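Local coordinates for reticulocyte binding protein (Streptococcus agalactiae COH1, PDB 3FAW) that probably hydrolyses alpha-1,6-glucosidic linkages in pullulan and related branched glucans as a secreted, cell-wall-anchored pullulanase, at residues 393-397 with 398-402; 574-578 with 579-583. All coordinates share one frame; numbering follows the deposited sequence. Where two conformers were deposited one is given.

Contact 1 (393-397 with 398-402)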
ATOM      1  N   ASN A 393      -3.929  -2.745  -7.186  1.00 11.89           N
ATOM      2  CA  ASN A 393      -3.553  -4.025  -7.775  1.00 11.99           C
ATOM      3  C   ASN A 393      -4.746  -4.971  -7.938  1.00 12.07           C
ATOM      4  O   ASN A 393      -4.806  -5.729  -8.907  1.00 11.63           O
ATOM      5  CB  ASN A 393      -2.397  -4.677  -6.999  1.00 13.39           C
ATOM      6  CG  ASN A 393      -2.789  -5.124  -5.602  1.00 11.03           C
ATOM      7  OD1 ASN A 393      -3.306  -6.218  -5.423  1.00 13.74           O
ATOM      8  ND2 ASN A 393      -2.508  -4.287  -4.598  1.00 10.87           N
ATOM      9  N   HIS A 394      -5.699  -4.910  -7.009  1.00 10.86           N
ATOM     10  CA  HIS A 394      -6.902  -5.731  -7.112  1.00 12.07           C
ATOM     11  C   HIS A 394      -8.104  -5.078  -6.440  1.00 11.99           C
ATOM     12  O   HIS A 394      -7.960  -4.196  -5.592  1.00 11.06           O
ATOM     13  CB  HIS A 394      -6.661  -7.135  -6.526  1.00 12.29           C
ATOM     14  CG  HIS A 394      -6.787  -7.195  -5.036  1.00 13.54           C
ATOM     15  ND1 HIS A 394      -5.807  -6.731  -4.186  1.00 13.50           N
ATOM     16  CD2 HIS A 394      -7.787  -7.648  -4.244  1.00 16.79           C
ATOM     17  CE1 HIS A 394      -6.196  -6.905  -2.935  1.00 15.64           C
ATOM     18  NE2 HIS A 394      -7.394  -7.458  -2.943  1.00 11.57           N
ATOM     19  N   THR A 395      -9.287  -5.528  -6.853  1.00 12.77           N
ATOM     20  CA  THR A 395     -10.559  -5.140  -6.263  1.00 13.03           C
ATOM     21  C   THR A 395     -11.078  -6.315  -5.446  1.00 13.34           C
ATOM     22  O   THR A 395     -10.603  -7.434  -5.606  1.00 15.03           O
ATOM     23  CB  THR A 395     -11.586  -4.786  -7.357  1.00 13.56           C
ATOM     24  OG1 THR A 395     -11.932  -5.960  -8.102  1.00 14.52           O
ATOM     25  CG2 THR A 395     -11.013  -3.739  -8.312  1.00 13.90           C
ATOM     26  N   ALA A 396     -12.052  -6.061  -4.575  1.00 12.67           N
ATOM     27  CA  ALA A 396     -12.617  -7.104  -3.715  1.00 11.90           C
ATOM     28  C   ALA A 396     -13.393  -8.147  -4.512  1.00 11.07           C
ATOM     29  O   ALA A 396     -13.366  -9.331  -4.184  1.00 10.46           O
ATOM     30  CB  ALA A 396     -13.524  -6.480  -2.648  1.00 11.57           C
ATOM     31  N   LYS A 397     -14.094  -7.693  -5.549  1.00 10.90           N
ATOM     32  CA  LYS A 397     -14.953  -8.550  -6.358  1.00 11.03           C
ATOM     33  C   LYS A 397     -14.791  -8.187  -7.821  1.00 11.24           C
ATOM     34  O   LYS A 397     -14.897  -7.020  -8.180  1.00 12.66           O
ATOM     35  CB  LYS A 397     -16.427  -8.364  -5.963  1.00 10.50           C
ATOM     36  CG  LYS A 397     -16.768  -8.762  -4.537  1.00 13.24           C
ATOM     37  CD  LYS A 397     -16.636 -10.259  -4.325  1.00 15.85           C
ATOM     38  CE  LYS A 397     -17.175 -10.677  -2.972  1.00 19.38           C
ATOM     39  NZ  LYS A 397     -17.095 -12.155  -2.777  1.00 18.44           N
ATOM     40  N   THR A 398     -14.555  -9.191  -8.665  1.00 10.68           N
ATOM     41  CA  THR A 398     -14.362  -8.974 -10.101  1.00 10.13           C
ATOM     42  C   THR A 398     -15.545  -8.231 -10.731  1.00 10.20           C
ATOM     43  O   THR A 398     -15.357  -7.412 -11.628  1.00 12.04           O
ATOM     44  CB  THR A 398     -14.130 -10.320 -10.841  1.00 12.01           C
ATOM     45  OG1 THR A 398     -12.971 -10.967 -10.301  1.00  9.88           O
ATOM     46  CG2 THR A 398     -13.944 -10.112 -12.341  1.00  7.75           C
ATOM     47  N   TYR A 399     -16.757  -8.493 -10.243  1.00 10.85           N
ATOM     48  CA  TYR A 399     -17.955  -7.860 -10.795  1.00 11.40           C
ATOM     49  C   TYR A 399     -18.014  -6.327 -10.624  1.00 12.24           C
ATOM     50  O   TYR A 399     -18.679  -5.649 -11.405  1.00 13.37           O
ATOM     51  CB  TYR A 399     -19.240  -8.537 -10.277  1.00 11.93           C
ATOM     52  CG  TYR A 399     -19.522  -8.439  -8.785  1.00 10.97           C
ATOM     53  CD1 TYR A 399     -19.838  -7.219  -8.185  1.00 10.34           C
ATOM     54  CD2 TYR A 399     -19.527  -9.580  -7.988  1.00 11.16           C
ATOM     55  CE1 TYR A 399     -20.120  -7.136  -6.826  1.00  8.75           C
ATOM     56  CE2 TYR A 399     -19.812  -9.510  -6.629  1.00 13.84           C
ATOM     57  CZ  TYR A 399     -20.105  -8.283  -6.054  1.00 11.41           C
ATOM     58  OH  TYR A 399     -20.387  -8.214  -4.713  1.00 12.37           O
ATOM     59  N   LEU A 400     -17.316  -5.789  -9.624  1.00 12.49           N
ATOM     60  CA  LEU A 400     -17.316  -4.343  -9.356  1.00 12.00           C
ATOM     61  C   LEU A 400     -17.109  -3.502 -10.615  1.00 11.81           C
ATOM     62  O   LEU A 400     -17.793  -2.498 -10.819  1.00 12.55           O
ATOM     63  CB  LEU A 400     -16.242  -3.977  -8.314  1.00 12.18           C
ATOM     64  CG  LEU A 400     -16.655  -4.150  -6.854  1.00 13.72           C
ATOM     65  CD1 LEU A 400     -15.443  -4.195  -5.919  1.00 12.15           C
ATOM     66  CD2 LEU A 400     -17.618  -3.023  -6.450  1.00 12.92           C
ATOM     67  N   PHE A 401     -16.145  -3.917 -11.435  1.00 12.48           N
ATOM     68  CA  PHE A 401     -15.848  -3.274 -12.712  1.00 10.75           C
ATOM     69  C   PHE A 401     -16.328  -4.100 -13.910  1.00 10.70           C
ATOM     70  O   PHE A 401     -16.699  -3.535 -14.937  1.00 11.15           O
ATOM     71  CB  PHE A 401     -14.346  -3.009 -12.831  1.00 10.90           C
ATOM     72  CG  PHE A 401     -13.891  -1.768 -12.112  1.00 10.46           C
ATOM     73  CD1 PHE A 401     -13.927  -0.538 -12.742  1.00  7.05           C
ATOM     74  CD2 PHE A 401     -13.420  -1.834 -10.809  1.00  6.91           C
ATOM     75  CE1 PHE A 401     -13.509   0.609 -12.086  1.00  8.69           C
ATOM     76  CE2 PHE A 401     -13.008  -0.693 -10.146  1.00 10.59           C
ATOM     77  CZ  PHE A 401     -13.047   0.530 -10.788  1.00  9.66           C
ATOM     78  N   GLU A 402     -16.332  -5.426 -13.783  1.00 11.50           N
ATOM     79  CA  GLU A 402     -16.716  -6.297 -14.904  1.00 11.01           C
ATOM     80  C   GLU A 402     -18.183  -6.120 -15.289  1.00 11.81           C
ATOM     81  O   GLU A 402     -18.536  -6.227 -16.465  1.00 11.60           O
ATOM     82  CB  GLU A 402     -16.426  -7.768 -14.591  1.00 10.74           C
ATOM     83  CG  GLU A 402     -16.383  -8.688 -15.823  1.00 11.20           C
ATOM     84  CD  GLU A 402     -15.168  -8.461 -16.717  1.00 11.31           C
ATOM     85  OE1 GLU A 402     -14.250  -7.710 -16.327  1.00 16.93           O
ATOM     86  OE2 GLU A 402     -15.123  -9.047 -17.823  1.00 11.47           O
TER
HETATM   87  O   HOH W   1     -13.341  -5.275 -10.284  1.00 11.14           O
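K397 and Y399 run side by side in the same direction, with CB of K397 over one face of the tyrosine ring and CG near its CZ and OH. CB of K397 sits 3.7 Å from the centroid of the Y399 ring, only 14° off its normal, a CH-pi contact. Y399 reaches it with its ring tucked between its own N and carbonyl carbon (chi1 65°). Both polar ends go on to other loops, NZ of K397 to OH of Y323 and OH of Y399 to O of K237. This snug pair lies on the partly exposed side. Between these two segments the buried side packs more loosely: CG2 of T395 meets CD2 of the F401 ring obliquely at 4.0 Å, and CB of A396 lies 4.4 Å from CD1 of L400. Here water 1, 2.7 Å from OG1 of T395, links the threonine to the first helical residues. L400 N bonds to O of K397 (3.1 Å, 152°), closing the turn into helix 399-402. Lysine suits its place by pairing an apolar stem with a charged end; threonine, by a hydroxyl that meets both water 1 and N of G425, so hydroxyl and water together serve O of T398 and, weakly, N of F401.

Contact 2 (574-578 with 579-583)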
ATOM      1  N   ASP A 574       2.325  -6.220   8.056  1.00 14.52           N
ATOM      2  CA  ASP A 574       2.412  -7.616   7.600  0.50 14.20           C
ATOM      3  C   ASP A 574       3.437  -8.393   8.408  1.00 14.58           C
ATOM      4  O   ASP A 574       4.407  -7.811   8.897  1.00 15.75           O
ATOM      5  CB  ASP A 574       2.842  -7.684   6.128  0.50 14.99           C
ATOM      6  CG  ASP A 574       1.719  -7.383   5.163  0.50 13.77           C
ATOM      7  OD1 ASP A 574       0.552  -7.701   5.470  0.50 20.07           O
ATOM      8  OD2 ASP A 574       2.013  -6.846   4.074  0.50 13.05           O
ATOM      9  N   ASN A 575       3.234  -9.707   8.530  1.00 13.23           N
ATOM     10  CA  ASN A 575       4.190 -10.608   9.195  1.00 13.75           C
ATOM     11  C   ASN A 575       4.324 -10.340  10.705  1.00 13.30           C
ATOM     12  O   ASN A 575       3.610  -9.496  11.248  1.00 15.32           O
ATOM     13  CB  ASN A 575       5.548 -10.562   8.477  1.00 13.31           C
ATOM     14  CG  ASN A 575       5.423 -10.816   6.984  1.00 16.06           C
ATOM     15  OD1 ASN A 575       5.011 -11.895   6.558  1.00 17.80           O
ATOM     16  ND2 ASN A 575       5.773  -9.815   6.181  1.00 17.40           N
ATOM     17  N   LEU A 576       5.206 -11.071  11.391  1.00 13.29           N
ATOM     18  CA  LEU A 576       5.396 -10.882  12.840  1.00 13.23           C
ATOM     19  C   LEU A 576       5.926  -9.484  13.157  1.00 13.33           C
ATOM     20  O   LEU A 576       6.695  -8.919  12.377  1.00 14.13           O
ATOM     21  CB  LEU A 576       6.369 -11.923  13.412  1.00 13.11           C
ATOM     22  CG  LEU A 576       5.931 -13.392  13.384  1.00 12.86           C
ATOM     23  CD1 LEU A 576       7.107 -14.304  13.712  1.00 12.89           C
ATOM     24  CD2 LEU A 576       4.770 -13.634  14.343  1.00  7.70           C
ATOM     25  N   THR A 577       5.519  -8.934  14.302  1.00 13.38           N
ATOM     26  CA  THR A 577       6.089  -7.672  14.783  1.00 13.53           C
ATOM     27  C   THR A 577       7.576  -7.875  15.087  1.00 12.84           C
ATOM     28  O   THR A 577       8.032  -9.009  15.264  1.00 10.77           O
ATOM     29  CB  THR A 577       5.401  -7.138  16.066  1.00 13.43           C
ATOM     30  OG1 THR A 577       5.708  -7.985  17.180  1.00 13.10           O
ATOM     31  CG2 THR A 577       3.880  -7.029  15.893  1.00 12.52           C
ATOM     32  N   LEU A 578       8.319  -6.774  15.150  1.00 10.16           N
ATOM     33  CA  LEU A 578       9.750  -6.823  15.442  1.00 10.94           C
ATOM     34  C   LEU A 578      10.049  -7.531  16.769  1.00 11.52           C
ATOM     35  O   LEU A 578      10.986  -8.322  16.856  1.00 11.93           O
ATOM     36  CB  LEU A 578      10.340  -5.404  15.466  1.00 11.44           C
ATOM     37  CG  LEU A 578      11.855  -5.302  15.657  1.00 11.10           C
ATOM     38  CD1 LEU A 578      12.593  -6.195  14.663  1.00 11.20           C
ATOM     39  CD2 LEU A 578      12.298  -3.847  15.545  1.00  9.35           C
ATOM     40  N   HIS A 579       9.253  -7.239  17.793  1.00 11.43           N
ATOM     41  CA  HIS A 579       9.384  -7.897  19.096  1.00 12.09           C
ATOM     42  C   HIS A 579       9.173  -9.412  18.987  1.00 12.95           C
ATOM     43  O   HIS A 579       9.996 -10.205  19.460  1.00 12.75           O
ATOM     44  CB  HIS A 579       8.366  -7.305  20.077  1.00 12.97           C
ATOM     45  CG  HIS A 579       8.320  -8.005  21.398  1.00 11.48           C
ATOM     46  ND1 HIS A 579       7.512  -9.096  21.633  1.00 10.49           N
ATOM     47  CD2 HIS A 579       8.979  -7.767  22.558  1.00 12.61           C
ATOM     48  CE1 HIS A 579       7.682  -9.505  22.879  1.00 10.63           C
ATOM     49  NE2 HIS A 579       8.564  -8.714  23.462  1.00  9.68           N
ATOM     50  N   ASP A 580       8.068  -9.797  18.353  1.00 11.91           N
ATOM     51  CA  ASP A 580       7.660 -11.197  18.274  1.00 11.55           C
ATOM     52  C   ASP A 580       8.600 -12.049  17.419  1.00 10.90           C
ATOM     53  O   ASP A 580       8.846 -13.213  17.739  1.00 12.51           O
ATOM     54  CB  ASP A 580       6.224 -11.311  17.747  1.00 10.92           C
ATOM     55  CG  ASP A 580       5.185 -10.740  18.713  1.00  8.76           C
ATOM     56  OD1 ASP A 580       5.503 -10.451  19.885  1.00  8.32           O
ATOM     57  OD2 ASP A 580       4.026 -10.591  18.293  1.00 10.92           O
ATOM     58  N   VAL A 581       9.118 -11.477  16.335  1.00 11.78           N
ATOM     59  CA  VAL A 581      10.049 -12.193  15.454  1.00 11.41           C
ATOM     60  C   VAL A 581      11.424 -12.358  16.116  1.00 10.97           C
ATOM     61  O   VAL A 581      12.096 -13.367  15.920  1.00 10.47           O
ATOM     62  CB  VAL A 581      10.182 -11.502  14.072  1.00 10.82           C
ATOM     63  CG1 VAL A 581      11.020 -10.219  14.170  1.00 12.62           C
ATOM     64  CG2 VAL A 581      10.774 -12.461  13.054  1.00 10.48           C
ATOM     65  N   ILE A 582      11.832 -11.371  16.911  1.00 12.22           N
ATOM     66  CA  ILE A 582      13.051 -11.488  17.715  1.00 11.01           C
ATOM     67  C   ILE A 582      12.929 -12.632  18.725  1.00 11.04           C
ATOM     68  O   ILE A 582      13.829 -13.462  18.827  1.00 10.30           O
ATOM     69  CB  ILE A 582      13.390 -10.165  18.442  1.00 11.92           C
ATOM     70  CG1 ILE A 582      13.966  -9.153  17.448  1.00 10.82           C
ATOM     71  CG2 ILE A 582      14.390 -10.407  19.577  1.00  9.33           C
ATOM     72  CD1 ILE A 582      14.065  -7.736  17.988  1.00 10.08           C
ATOM     73  N   ALA A 583      11.812 -12.679  19.451  1.00 11.42           N
ATOM     74  CA  ALA A 583      11.563 -13.726  20.448  1.00 12.02           C
ATOM     75  C   ALA A 583      11.498 -15.114  19.810  1.00 13.24           C
ATOM     76  O   ALA A 583      11.989 -16.096  20.383  1.00 11.97           O
ATOM     77  CB  ALA A 583      10.274 -13.439  21.214  1.00 12.12           C
TER
HETATM   78  O   HOH W   2       3.469 -10.513  15.689  1.00  9.71           O
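T577 and D580 cross at the start of helix 578-586, the threonine hydroxyl lying beside the aspartate carboxylate. OG1 of T577 stands between its own backbone N and carbonyl carbon (chi1 69°), where it accepts from N of D580 at 3.2 Å and 162°; the same hydroxyl is hydrogen-bonded to O of R625. D580 leans back toward the cap, and water 2 bridges its OD2 (2.7 Å) to N of T577 (2.9 Å). OD1 of D580 accepts the N-H of ND1 of H579 at 3.0 Å, nearly straight, in the imidazole plane but on the anti side of the carboxylate and somewhat out of its plane. T626 and K627 also bond this carboxylate, so a buried charge is probably well compensated. Around the polar cluster, branched aliphatic residues fill the flanks. L576 crosses V581, CB to CB 3.9 Å, while L578 sends CD1 to within 3.9 Å of CD1 of I582, one turn along the helix. Threonine suits the N-cap because its short hydroxyl reaches an amide of the first turn. With the OG1 cap, the L576-V581 contact forms a hydrophobic staple at an N-capped helix, and water 2 stands in for the direct return bond of a capping box.

Both contacts follow strands of the closed parallel barrel, contact 1 the third (385-390) and contact 2 the seventh (566-568), so each belongs to the loops at the C-terminal rim, where alpha-amylase-family enzymes hold their active site. The chain completes contact 1 first. Their centres are 32 Å apart, yet their nearest atoms, on N393 and D574, come within about 10 Å, probably across the mouth of the barrel, without touching. The loop starts thus face each other while the helices lie further apart. N393, H394 and D574 are consistent with the sequence motifs that alpha-amylase-family enzymes carry at the ends of these strands. A bound calcium ion lies about 12 Å from the side chain of A396 in contact 1.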